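PDB 1QO8: probable fumarate reductase Ifc3 from Shewanella frigidimarina, which catalyses the essentially one-way reduction of fumarate to succinate, using one FAD and four covalently bound c-type hemes per subunit. Local coordinates for residues Q216-L221 / P250-T255; E316-Y321 / D355-H360; L445-S448 / K452-D455. One frame throughout, in Å; residues are numbered along the deposited sequence.

Interaction 1 of 3, residues Q216-L221 / P250-T255; sequences QWLESL and PEIIDT
The last turn of helix 201-220 comes up against the first half of helix 248-262, with the CA atoms of Leu218 and Ile252 7.5 Å apart and those of Leu221 and Thr255 closer still, at 6.5 Å. The tighter end is built on the methyl group of Thr255. Its CG2 lies anti to the backbone N and reaches Leu221, where it meets CB at 3.5 Å and the carbonyl O at 3.4 Å. The hydroxyl is turned back to its own helix: Thr255 OG1 donates to Glu251 O over 2.6 Å, with a C=O...donor angle of 159°, and this carbonyl also accepts from Thr255 N. At the wider end the contact is looser and wholly aliphatic, Leu218 CD1 facing Ile252 CD1 at 4.3 Å. Leu221 CD1 rests 3.7 Å above one face of the Trp217 ring, offset toward the rim, while the side chain also touches Leu256 and Ala259 of helix 248-262. Ser220 OG donates to Trp217 O in the final helical turn. Helix 543-563 flanks both partners, Val549 touching Leu218 and Ile545, an FAD-binding residue, touching Ile252, whose side chain is about 8 Å from the bound FAD. The contact thus joins two helices of the FAD-binding domain beside the cofactor pocket. The rotamer that sends the threonine hydroxyl back to Glu251 O leaves the methyl facing Leu221, and between the two segments cohesion rests on van der Waals packing.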
ATOM      1  N   GLN A 216     -21.054 -19.305  21.111  1.00 52.46           N
ATOM      2  CA  GLN A 216     -22.351 -19.907  21.240  1.00 55.09           C
ATOM      3  C   GLN A 216     -22.996 -20.352  19.941  1.00 53.86           C
ATOM      4  O   GLN A 216     -23.486 -21.486  19.825  1.00 55.40           O
ATOM      5  CB  GLN A 216     -23.320 -18.918  21.889  1.00 59.91           C
ATOM      6  CG  GLN A 216     -23.206 -18.867  23.399  1.00 62.81           C
ATOM      7  CD  GLN A 216     -24.096 -17.729  23.882  1.00 67.69           C
ATOM      8  OE1 GLN A 216     -25.315 -17.916  24.047  1.00 72.26           O
ATOM      9  NE2 GLN A 216     -23.549 -16.553  24.077  1.00 67.41           N
ATOM     10  N   TRP A 217     -22.933 -19.473  18.954  1.00 51.01           N
ATOM     11  CA  TRP A 217     -23.315 -19.824  17.591  1.00 46.01           C
ATOM     12  C   TRP A 217     -22.568 -21.023  17.092  1.00 44.29           C
ATOM     13  O   TRP A 217     -23.157 -21.937  16.544  1.00 43.04           O
ATOM     14  CB  TRP A 217     -23.116 -18.582  16.718  1.00 48.27           C
ATOM     15  CG  TRP A 217     -22.954 -18.852  15.243  1.00 49.19           C
ATOM     16  CD1 TRP A 217     -21.840 -18.798  14.480  1.00 50.69           C
ATOM     17  CD2 TRP A 217     -24.010 -19.269  14.371  1.00 53.41           C
ATOM     18  NE1 TRP A 217     -22.106 -19.124  13.154  1.00 52.35           N
ATOM     19  CE2 TRP A 217     -23.467 -19.400  13.072  1.00 53.94           C
ATOM     20  CE3 TRP A 217     -25.373 -19.517  14.565  1.00 54.36           C
ATOM     21  CZ2 TRP A 217     -24.244 -19.776  12.002  1.00 52.88           C
ATOM     22  CZ3 TRP A 217     -26.136 -19.880  13.481  1.00 56.09           C
ATOM     23  CH2 TRP A 217     -25.569 -20.050  12.217  1.00 54.10           C
ATOM     24  N   LEU A 218     -21.230 -21.108  17.245  1.00 44.13           N
ATOM     25  CA  LEU A 218     -20.552 -22.328  16.756  1.00 43.38           C
ATOM     26  C   LEU A 218     -20.975 -23.586  17.522  1.00 46.39           C
ATOM     27  O   LEU A 218     -21.032 -24.682  16.931  1.00 45.12           O
ATOM     28  CB  LEU A 218     -19.045 -22.111  16.761  1.00 43.90           C
ATOM     29  CG  LEU A 218     -18.550 -20.975  15.828  1.00 42.85           C
ATOM     30  CD1 LEU A 218     -17.108 -20.599  16.120  1.00 42.19           C
ATOM     31  CD2 LEU A 218     -18.730 -21.366  14.371  1.00 42.94           C
ATOM     32  N   GLU A 219     -21.142 -23.444  18.837  1.00 46.77           N
ATOM     33  CA  GLU A 219     -21.641 -24.464  19.715  1.00 50.99           C
ATOM     34  C   GLU A 219     -23.075 -24.900  19.374  1.00 49.89           C
ATOM     35  O   GLU A 219     -23.232 -26.106  19.311  1.00 50.30           O
ATOM     36  CB  GLU A 219     -21.734 -24.011  21.203  1.00 50.53           C
ATOM     37  CG  GLU A 219     -20.268 -23.985  21.689  1.00 54.82           C
ATOM     38  CD  GLU A 219     -20.196 -23.268  23.014  1.00 55.95           C
ATOM     39  OE1 GLU A 219     -20.962 -22.289  23.179  1.00 57.50           O
ATOM     40  OE2 GLU A 219     -19.441 -23.716  23.894  1.00 57.10           O
ATOM     41  N   SER A 220     -23.965 -23.983  19.039  1.00 49.87           N
ATOM     42  CA  SER A 220     -25.254 -24.445  18.522  1.00 53.20           C
ATOM     43  C   SER A 220     -25.077 -25.332  17.298  1.00 53.51           C
ATOM     44  O   SER A 220     -25.989 -26.108  17.023  1.00 56.40           O
ATOM     45  CB  SER A 220     -26.208 -23.338  18.133  1.00 53.94           C
ATOM     46  OG  SER A 220     -25.694 -22.457  17.143  1.00 53.04           O
ATOM     47  N   LEU A 221     -24.003 -25.298  16.525  1.00 51.86           N
ATOM     48  CA  LEU A 221     -23.874 -26.095  15.331  1.00 49.27           C
ATOM     49  C   LEU A 221     -23.159 -27.364  15.719  1.00 51.12           C
ATOM     50  O   LEU A 221     -22.968 -28.085  14.756  1.00 52.04           O
ATOM     51  CB  LEU A 221     -23.060 -25.343  14.247  1.00 50.22           C
ATOM     52  CG  LEU A 221     -23.578 -23.927  13.931  1.00 52.05           C
ATOM     53  CD1 LEU A 221     -22.768 -23.167  12.854  1.00 47.50           C
ATOM     54  CD2 LEU A 221     -25.064 -23.957  13.550  1.00 50.80           C
ATOM     55  N   PRO A 250      -9.752 -27.359  12.577  1.00 43.67           N
ATOM     56  CA  PRO A 250     -10.441 -28.517  12.010  1.00 43.95           C
ATOM     57  C   PRO A 250     -11.788 -28.646  12.684  1.00 44.97           C
ATOM     58  O   PRO A 250     -12.812 -28.777  11.991  1.00 41.84           O
ATOM     59  CB  PRO A 250      -9.526 -29.718  12.341  1.00 43.03           C
ATOM     60  CG  PRO A 250      -8.148 -29.080  12.275  1.00 41.87           C
ATOM     61  CD  PRO A 250      -8.328 -27.692  12.851  1.00 41.61           C
ATOM     62  N   GLU A 251     -11.850 -28.497  14.009  1.00 42.74           N
ATOM     63  CA  GLU A 251     -13.162 -28.472  14.654  1.00 43.91           C
ATOM     64  C   GLU A 251     -14.072 -27.452  13.976  1.00 44.64           C
ATOM     65  O   GLU A 251     -15.265 -27.746  13.796  1.00 43.40           O
ATOM     66  CB  GLU A 251     -13.102 -28.147  16.125  1.00 43.50           C
ATOM     67  CG  GLU A 251     -14.344 -28.261  16.939  1.00 45.85           C
ATOM     68  CD  GLU A 251     -14.873 -29.640  17.204  1.00 48.29           C
ATOM     69  OE1 GLU A 251     -14.261 -30.627  16.727  1.00 49.36           O
ATOM     70  OE2 GLU A 251     -15.958 -29.674  17.858  1.00 50.52           O
ATOM     71  N   ILE A 252     -13.599 -26.188  13.911  1.00 44.48           N
ATOM     72  CA  ILE A 252     -14.493 -25.132  13.414  1.00 43.93           C
ATOM     73  C   ILE A 252     -14.949 -25.330  11.964  1.00 41.13           C
ATOM     74  O   ILE A 252     -16.144 -25.152  11.711  1.00 41.45           O
ATOM     75  CB  ILE A 252     -13.954 -23.723  13.674  1.00 45.74           C
ATOM     76  CG1 ILE A 252     -13.907 -23.421  15.167  1.00 46.30           C
ATOM     77  CG2 ILE A 252     -14.852 -22.671  13.014  1.00 44.78           C
ATOM     78  CD1 ILE A 252     -13.166 -22.149  15.587  1.00 45.79           C
ATOM     79  N   ILE A 253     -14.113 -25.640  11.034  1.00 40.46           N
ATOM     80  CA  ILE A 253     -14.373 -25.822   9.614  1.00 41.38           C
ATOM     81  C   ILE A 253     -15.103 -27.164   9.453  1.00 42.87           C
ATOM     82  O   ILE A 253     -15.976 -27.211   8.602  1.00 40.05           O
ATOM     83  CB  ILE A 253     -13.055 -25.934   8.817  1.00 39.60           C
ATOM     84  CG1 ILE A 253     -12.452 -24.538   8.647  1.00 41.52           C
ATOM     85  CG2 ILE A 253     -13.117 -26.654   7.456  1.00 36.91           C
ATOM     86  CD1 ILE A 253     -13.356 -23.452   8.108  1.00 43.00           C
ATOM     87  N   ASP A 254     -14.769 -28.196  10.237  1.00 42.44           N
ATOM     88  CA  ASP A 254     -15.604 -29.426  10.189  1.00 45.06           C
ATOM     89  C   ASP A 254     -17.032 -29.050  10.571  1.00 45.68           C
ATOM     90  O   ASP A 254     -18.012 -29.437   9.894  1.00 44.96           O
ATOM     91  CB  ASP A 254     -15.083 -30.596  11.011  1.00 44.92           C
ATOM     92  CG  ASP A 254     -13.839 -31.235  10.407  1.00 50.08           C
ATOM     93  OD1 ASP A 254     -13.309 -30.950   9.299  1.00 51.78           O
ATOM     94  OD2 ASP A 254     -13.213 -32.153  11.007  1.00 50.90           O
ATOM     95  N   THR A 255     -17.233 -28.225  11.596  1.00 43.61           N
ATOM     96  CA  THR A 255     -18.557 -27.900  12.075  1.00 45.30           C
ATOM     97  C   THR A 255     -19.333 -27.039  11.061  1.00 46.96           C
ATOM     98  O   THR A 255     -20.512 -27.232  10.859  1.00 43.19           O
ATOM     99  CB  THR A 255     -18.499 -27.120  13.392  1.00 46.86           C
ATOM    100  OG1 THR A 255     -17.788 -27.950  14.291  1.00 49.04           O
ATOM    101  CG2 THR A 255     -19.877 -26.861  13.938  1.00 48.66           C
TER

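Interaction 2 of 3, residues E316-Y321 / D355-H360; sequences EMIAYY and DWVQAH
Asp355 OD2 is gripped by a water at 2.7 Å and by a salt bridge to Arg322, the residue that follows helix 315-321. The same water donates to Tyr321 O over 2.8 Å, so it links the last carbonyl of the 316-321 segment to the carboxylate across the contact. This is a helix packed on a sheet within the FAD-binding domain: helix 315-321 lies against Asp355 in the loop and Val357 of the chain that enters strand 357-364, which pairs antiparallel with strand 489-505. Arginine and water together would favour a charged carboxylate and limit its rotation. The CG of Asp355 sits between its backbone N and carbonyl carbon (chi1 56°), which directs the carboxylate to the water while CB remains against Tyr321. There CB lies 3.6 Å from Tyr321 CB and 3.8 Å from CD1, approaching the ring obliquely; the ring and carboxylate planes are 64° apart. Tyr311 meets the Tyr321 ring from outside the two segments, and Ile498 of strand 489-505 touches both Ile318 and Val357. On the helix, Tyr320 contacts Tyr320 and Lys345 of the second subunit, so one short helix serves both this buried contact and the dimer interface. The strand carries on to His360, which probably binds succinate, as in related enzymes, and the side chain of Val357 is about 7 Å from that of His499, another probable succinate ligand. One turn before the tyrosine, Ile318 crosses Val357 at about a right angle, and the terminal methyl CD1 of Ile318 rests 4.0 Å from CG1 of Val357.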
ATOM      1  N   GLU A 316       4.147 -11.171  -5.056  1.00 39.34           N
ATOM      2  CA  GLU A 316       4.262  -9.810  -5.629  1.00 42.77           C
ATOM      3  C   GLU A 316       3.673  -8.814  -4.651  1.00 38.67           C
ATOM      4  O   GLU A 316       4.277  -7.752  -4.445  1.00 38.48           O
ATOM      5  CB  GLU A 316       3.485  -9.706  -6.985  1.00 44.90           C
ATOM      6  CG  GLU A 316       3.451  -8.224  -7.370  1.00 53.42           C
ATOM      7  CD  GLU A 316       2.846  -7.826  -8.699  1.00 56.84           C
ATOM      8  OE1 GLU A 316       2.796  -8.695  -9.590  1.00 58.45           O
ATOM      9  OE2 GLU A 316       2.442  -6.649  -8.809  1.00 59.69           O
ATOM     10  N   MET A 317       2.527  -9.133  -4.036  1.00 36.77           N
ATOM     11  CA  MET A 317       1.969  -8.206  -3.081  1.00 38.79           C
ATOM     12  C   MET A 317       2.918  -8.033  -1.879  1.00 41.11           C
ATOM     13  O   MET A 317       3.199  -6.941  -1.385  1.00 40.03           O
ATOM     14  CB  MET A 317       0.575  -8.692  -2.604  1.00 38.98           C
ATOM     15  CG  MET A 317      -0.498  -8.631  -3.698  1.00 39.51           C
ATOM     16  SD  MET A 317      -2.057  -9.310  -3.188  1.00 35.65           S
ATOM     17  CE  MET A 317      -2.725  -8.278  -1.935  1.00 36.09           C
ATOM     18  N   ILE A 318       3.420  -9.166  -1.316  1.00 38.76           N
ATOM     19  CA  ILE A 318       4.398  -9.072  -0.210  1.00 40.47           C
ATOM     20  C   ILE A 318       5.632  -8.258  -0.578  1.00 39.04           C
ATOM     21  O   ILE A 318       5.994  -7.417   0.205  1.00 40.28           O
ATOM     22  CB  ILE A 318       4.897 -10.501   0.240  1.00 39.93           C
ATOM     23  CG1 ILE A 318       3.683 -11.236   0.795  1.00 39.32           C
ATOM     24  CG2 ILE A 318       6.084 -10.380   1.180  1.00 42.85           C
ATOM     25  CD1 ILE A 318       3.089 -10.785   2.102  1.00 39.48           C
ATOM     26  N   ALA A 319       6.285  -8.496  -1.697  1.00 41.11           N
ATOM     27  CA  ALA A 319       7.458  -7.789  -2.149  1.00 41.33           C
ATOM     28  C   ALA A 319       7.108  -6.296  -2.356  1.00 43.50           C
ATOM     29  O   ALA A 319       7.891  -5.467  -1.918  1.00 45.09           O
ATOM     30  CB  ALA A 319       8.023  -8.344  -3.447  1.00 40.48           C
ATOM     31  N   TYR A 320       5.884  -5.948  -2.758  1.00 43.70           N
ATOM     32  CA  TYR A 320       5.521  -4.558  -2.909  1.00 42.02           C
ATOM     33  C   TYR A 320       5.254  -3.800  -1.617  1.00 40.31           C
ATOM     34  O   TYR A 320       5.594  -2.612  -1.455  1.00 37.55           O
ATOM     35  CB  TYR A 320       4.287  -4.379  -3.821  1.00 43.56           C
ATOM     36  CG  TYR A 320       4.457  -2.973  -4.427  1.00 45.33           C
ATOM     37  CD1 TYR A 320       5.379  -2.730  -5.447  1.00 45.23           C
ATOM     38  CD2 TYR A 320       3.730  -1.949  -3.877  1.00 43.60           C
ATOM     39  CE1 TYR A 320       5.535  -1.419  -5.948  1.00 46.64           C
ATOM     40  CE2 TYR A 320       3.871  -0.659  -4.381  1.00 45.38           C
ATOM     41  CZ  TYR A 320       4.748  -0.411  -5.417  1.00 45.08           C
ATOM     42  OH  TYR A 320       4.863   0.880  -5.846  1.00 45.16           O
ATOM     43  N   TYR A 321       4.586  -4.415  -0.677  1.00 37.66           N
ATOM     44  CA  TYR A 321       4.186  -3.784   0.572  1.00 38.06           C
ATOM     45  C   TYR A 321       5.311  -3.927   1.591  1.00 40.01           C
ATOM     46  O   TYR A 321       5.479  -3.081   2.466  1.00 39.10           O
ATOM     47  CB  TYR A 321       2.898  -4.423   1.092  1.00 40.13           C
ATOM     48  CG  TYR A 321       1.637  -4.216   0.279  1.00 42.18           C
ATOM     49  CD1 TYR A 321       1.378  -2.930  -0.205  1.00 41.33           C
ATOM     50  CD2 TYR A 321       0.735  -5.225  -0.050  1.00 41.77           C
ATOM     51  CE1 TYR A 321       0.224  -2.661  -0.928  1.00 42.00           C
ATOM     52  CE2 TYR A 321      -0.413  -4.946  -0.793  1.00 40.94           C
ATOM     53  CZ  TYR A 321      -0.663  -3.659  -1.243  1.00 41.53           C
ATOM     54  OH  TYR A 321      -1.776  -3.338  -1.956  1.00 40.20           O
ATOM     55  N   ASP A 355      -0.673  -2.480   4.054  1.00 39.91           N
ATOM     56  CA  ASP A 355       0.676  -3.048   3.929  1.00 39.26           C
ATOM     57  C   ASP A 355       1.138  -3.739   5.222  1.00 36.92           C
ATOM     58  O   ASP A 355       2.277  -4.230   5.211  1.00 36.74           O
ATOM     59  CB  ASP A 355       1.663  -2.004   3.441  1.00 40.27           C
ATOM     60  CG  ASP A 355       1.835  -0.714   4.204  1.00 41.54           C
ATOM     61  OD1 ASP A 355       0.865  -0.267   4.841  1.00 41.94           O
ATOM     62  OD2 ASP A 355       2.954  -0.168   4.167  1.00 42.57           O
ATOM     63  N   TRP A 356       0.311  -3.971   6.203  1.00 37.18           N
ATOM     64  CA  TRP A 356       0.742  -4.436   7.537  1.00 42.14           C
ATOM     65  C   TRP A 356       0.710  -5.980   7.576  1.00 42.26           C
ATOM     66  O   TRP A 356      -0.379  -6.529   7.333  1.00 42.47           O
ATOM     67  CB  TRP A 356      -0.024  -3.783   8.717  1.00 39.50           C
ATOM     68  CG  TRP A 356       0.590  -2.418   8.919  1.00 42.85           C
ATOM     69  CD1 TRP A 356       0.179  -1.238   8.364  1.00 44.69           C
ATOM     70  CD2 TRP A 356       1.753  -2.108   9.683  1.00 42.79           C
ATOM     71  NE1 TRP A 356       1.004  -0.197   8.727  1.00 43.04           N
ATOM     72  CE2 TRP A 356       1.988  -0.718   9.525  1.00 44.77           C
ATOM     73  CE3 TRP A 356       2.632  -2.884  10.437  1.00 41.40           C
ATOM     74  CZ2 TRP A 356       3.085  -0.086  10.124  1.00 44.19           C
ATOM     75  CZ3 TRP A 356       3.733  -2.253  11.006  1.00 42.86           C
ATOM     76  CH2 TRP A 356       3.910  -0.866  10.888  1.00 42.55           C
ATOM     77  N   VAL A 357       1.892  -6.580   7.565  1.00 39.67           N
ATOM     78  CA  VAL A 357       2.096  -8.021   7.480  1.00 40.68           C
ATOM     79  C   VAL A 357       2.851  -8.563   8.722  1.00 41.74           C
ATOM     80  O   VAL A 357       3.843  -8.052   9.277  1.00 42.30           O
ATOM     81  CB  VAL A 357       2.846  -8.395   6.196  1.00 38.71           C
ATOM     82  CG1 VAL A 357       3.083  -9.905   6.035  1.00 35.15           C
ATOM     83  CG2 VAL A 357       2.093  -7.805   4.978  1.00 33.85           C
ATOM     84  N   GLN A 358       2.146  -9.535   9.331  1.00 42.05           N
ATOM     85  CA  GLN A 358       2.667 -10.206  10.540  1.00 41.86           C
ATOM     86  C   GLN A 358       3.352 -11.490  10.092  1.00 42.68           C
ATOM     87  O   GLN A 358       2.870 -12.247   9.238  1.00 39.12           O
ATOM     88  CB  GLN A 358       1.640 -10.476  11.587  1.00 43.44           C
ATOM     89  CG  GLN A 358       2.139 -11.394  12.742  1.00 45.00           C
ATOM     90  CD  GLN A 358       0.868 -11.720  13.496  1.00 44.33           C
ATOM     91  OE1 GLN A 358       0.119 -12.596  13.100  1.00 44.53           O
ATOM     92  NE2 GLN A 358       0.623 -10.959  14.549  1.00 43.67           N
ATOM     93  N   ALA A 359       4.501 -11.672  10.758  1.00 38.96           N
ATOM     94  CA  ALA A 359       5.271 -12.893  10.473  1.00 38.60           C
ATOM     95  C   ALA A 359       5.540 -13.716  11.722  1.00 39.68           C
ATOM     96  O   ALA A 359       5.558 -13.164  12.795  1.00 39.95           O
ATOM     97  CB  ALA A 359       6.658 -12.492   9.959  1.00 36.70           C
ATOM     98  N   HIS A 360       6.141 -14.882  11.545  1.00 40.75           N
ATOM     99  CA  HIS A 360       6.500 -15.719  12.698  1.00 40.00           C
ATOM    100  C   HIS A 360       7.961 -16.021  12.484  1.00 36.48           C
ATOM    101  O   HIS A 360       8.387 -16.348  11.401  1.00 38.76           O
ATOM    102  CB  HIS A 360       5.580 -16.948  12.758  1.00 40.89           C
ATOM    103  CG  HIS A 360       5.968 -17.866  13.876  1.00 40.30           C
ATOM    104  ND1 HIS A 360       5.242 -18.025  15.025  1.00 42.34           N
ATOM    105  CD2 HIS A 360       7.028 -18.709  13.994  1.00 38.18           C
ATOM    106  CE1 HIS A 360       5.842 -18.892  15.831  1.00 39.63           C
ATOM    107  NE2 HIS A 360       6.871 -19.343  15.180  1.00 39.07           N
TER
HETATM  108  O   HOH W   1       4.669  -0.414   2.075  1.00 42.75           O

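Interaction 3 of 3, residues L445-S448 / K452-D455; sequences LAKS and KVAD
With chi1 at 171°, Val453 holds CG1 anti to its backbone N and leaves CG2 on the side of Ala446 and Lys447, while chi1 of -82° in Lys447 starts a chain whose middle passes near that same methyl. CG2 is consequently shared by the two residues: Ala446 CB is 4.4 Å from it and Lys447 CD 4.3 Å. The alanine points at the second segment and comes nearer to the main chain than to the branches, with its CB 4.1 Å from Val453 CA. The carbonyl O of Lys452 lies 4.4 Å from Ala446 CB, at the margin of contact. A single methyl at Ala446 lets the backbones close in, and its CA is 5.6 Å from that of Val453. Lys447 contributes methylene carbon only; its ammonium forms a salt bridge with Glu443, one turn earlier in its own helix. An exposed lysine thus lays its aliphatic part by the valine while its charge is paired within the helix. Leu445, on another side of helix 442-448, packs on Tyr489 and Ala491 of strand 489-505. Lys452 is the N-cap residue of the second helix, and its backbone is hydrogen-bonded to Asp386, while Asp455 is held by Asn388, so the opening turn is tied to a neighbouring loop. Far from the annotated sites, the contact is that of two consecutive helices joined by a short connection, in which helix 442-448 passes through the four residues 449-452, the last of them the N-cap, into helix 453-469.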
ATOM      1  N   LEU A 445      24.941 -35.746  12.244  1.00 50.52           N
ATOM      2  CA  LEU A 445      23.899 -34.735  12.136  1.00 49.70           C
ATOM      3  C   LEU A 445      24.380 -33.682  11.124  1.00 49.10           C
ATOM      4  O   LEU A 445      23.659 -33.202  10.274  1.00 46.46           O
ATOM      5  CB  LEU A 445      23.690 -33.996  13.473  1.00 47.00           C
ATOM      6  CG  LEU A 445      22.297 -33.465  13.851  1.00 47.70           C
ATOM      7  CD1 LEU A 445      22.324 -32.177  14.642  1.00 40.75           C
ATOM      8  CD2 LEU A 445      21.217 -33.500  12.770  1.00 41.64           C
ATOM      9  N   ALA A 446      25.654 -33.246  11.245  1.00 51.13           N
ATOM     10  CA  ALA A 446      26.203 -32.199  10.393  1.00 51.05           C
ATOM     11  C   ALA A 446      26.192 -32.635   8.926  1.00 53.96           C
ATOM     12  O   ALA A 446      25.871 -31.830   8.046  1.00 50.74           O
ATOM     13  CB  ALA A 446      27.605 -31.825  10.845  1.00 52.21           C
ATOM     14  N   LYS A 447      26.493 -33.923   8.674  1.00 55.87           N
ATOM     15  CA  LYS A 447      26.528 -34.411   7.306  1.00 58.39           C
ATOM     16  C   LYS A 447      25.121 -34.519   6.759  1.00 56.57           C
ATOM     17  O   LYS A 447      24.906 -33.980   5.687  1.00 55.85           O
ATOM     18  CB  LYS A 447      27.269 -35.749   7.150  1.00 60.50           C
ATOM     19  CG  LYS A 447      28.782 -35.436   7.091  1.00 64.93           C
ATOM     20  CD  LYS A 447      29.560 -36.451   7.913  1.00 68.90           C
ATOM     21  CE  LYS A 447      30.788 -36.967   7.174  1.00 71.16           C
ATOM     22  NZ  LYS A 447      31.845 -37.377   8.170  1.00 73.41           N
ATOM     23  N   SER A 448      24.177 -35.054   7.522  1.00 56.11           N
ATOM     24  CA  SER A 448      22.778 -35.008   7.083  1.00 55.51           C
ATOM     25  C   SER A 448      22.262 -33.621   6.736  1.00 52.69           C
ATOM     26  O   SER A 448      21.493 -33.460   5.786  1.00 50.88           O
ATOM     27  CB  SER A 448      21.911 -35.619   8.192  1.00 58.17           C
ATOM     28  OG  SER A 448      22.515 -36.905   8.399  1.00 66.29           O
ATOM     29  N   LYS A 452      28.975 -27.574   8.214  1.00 52.74           N
ATOM     30  CA  LYS A 452      30.420 -27.926   8.299  1.00 55.41           C
ATOM     31  C   LYS A 452      30.649 -28.766   9.550  1.00 54.83           C
ATOM     32  O   LYS A 452      30.301 -28.314  10.649  1.00 55.08           O
ATOM     33  CB  LYS A 452      31.259 -26.663   8.370  1.00 55.45           C
ATOM     34  CG  LYS A 452      31.081 -25.727   7.158  1.00 59.41           C
ATOM     35  CD  LYS A 452      32.276 -24.794   7.063  1.00 63.38           C
ATOM     36  CE  LYS A 452      32.122 -23.623   6.100  1.00 68.22           C
ATOM     37  NZ  LYS A 452      33.018 -22.449   6.340  1.00 71.66           N
ATOM     38  N   VAL A 453      31.222 -29.929   9.452  1.00 54.19           N
ATOM     39  CA  VAL A 453      31.600 -30.789  10.556  1.00 56.39           C
ATOM     40  C   VAL A 453      32.408 -30.059  11.616  1.00 55.75           C
ATOM     41  O   VAL A 453      32.071 -30.051  12.784  1.00 53.79           O
ATOM     42  CB  VAL A 453      32.417 -31.988  10.009  1.00 58.32           C
ATOM     43  CG1 VAL A 453      33.001 -32.778  11.184  1.00 59.60           C
ATOM     44  CG2 VAL A 453      31.511 -32.887   9.170  1.00 59.77           C
ATOM     45  N   ALA A 454      33.437 -29.320  11.229  1.00 56.21           N
ATOM     46  CA  ALA A 454      34.269 -28.588  12.201  1.00 56.67           C
ATOM     47  C   ALA A 454      33.587 -27.404  12.856  1.00 56.12           C
ATOM     48  O   ALA A 454      33.693 -27.043  14.054  1.00 55.30           O
ATOM     49  CB  ALA A 454      35.564 -28.241  11.461  1.00 55.10           C
ATOM     50  N   ASP A 455      32.791 -26.680  12.078  1.00 54.54           N
ATOM     51  CA  ASP A 455      32.010 -25.578  12.689  1.00 52.77           C
ATOM     52  C   ASP A 455      30.969 -26.132  13.676  1.00 49.43           C
ATOM     53  O   ASP A 455      30.932 -25.641  14.818  1.00 45.94           O
ATOM     54  CB  ASP A 455      31.406 -24.681  11.634  1.00 55.55           C
ATOM     55  CG  ASP A 455      32.384 -23.985  10.734  1.00 58.47           C
ATOM     56  OD1 ASP A 455      33.505 -24.453  10.413  1.00 62.95           O
ATOM     57  OD2 ASP A 455      32.047 -22.851  10.319  1.00 59.68           O
TER

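How the interactions relate
From the N terminus, the three contacts follow one another in series, neither nesting nor crossing, all within the FAD-binding domain. Interaction 1 closes a loop of 28 residues between its segments, on helices 201-220 and 248-262, beside the cofactor. The chain then runs through the strands between 267 and 306 before interaction 2 closes a 33-residue excursion, setting helix 315-321 on strand 357-364; its centre is about 31 Å from that of interaction 1, on the opposite side of the chain's centre. Interaction 3 spans a mere three residues, about 34 Å from interaction 2 between centres. Strand 489-505 links these last two, touching side chains from 316-321, 355-360 and 445-448.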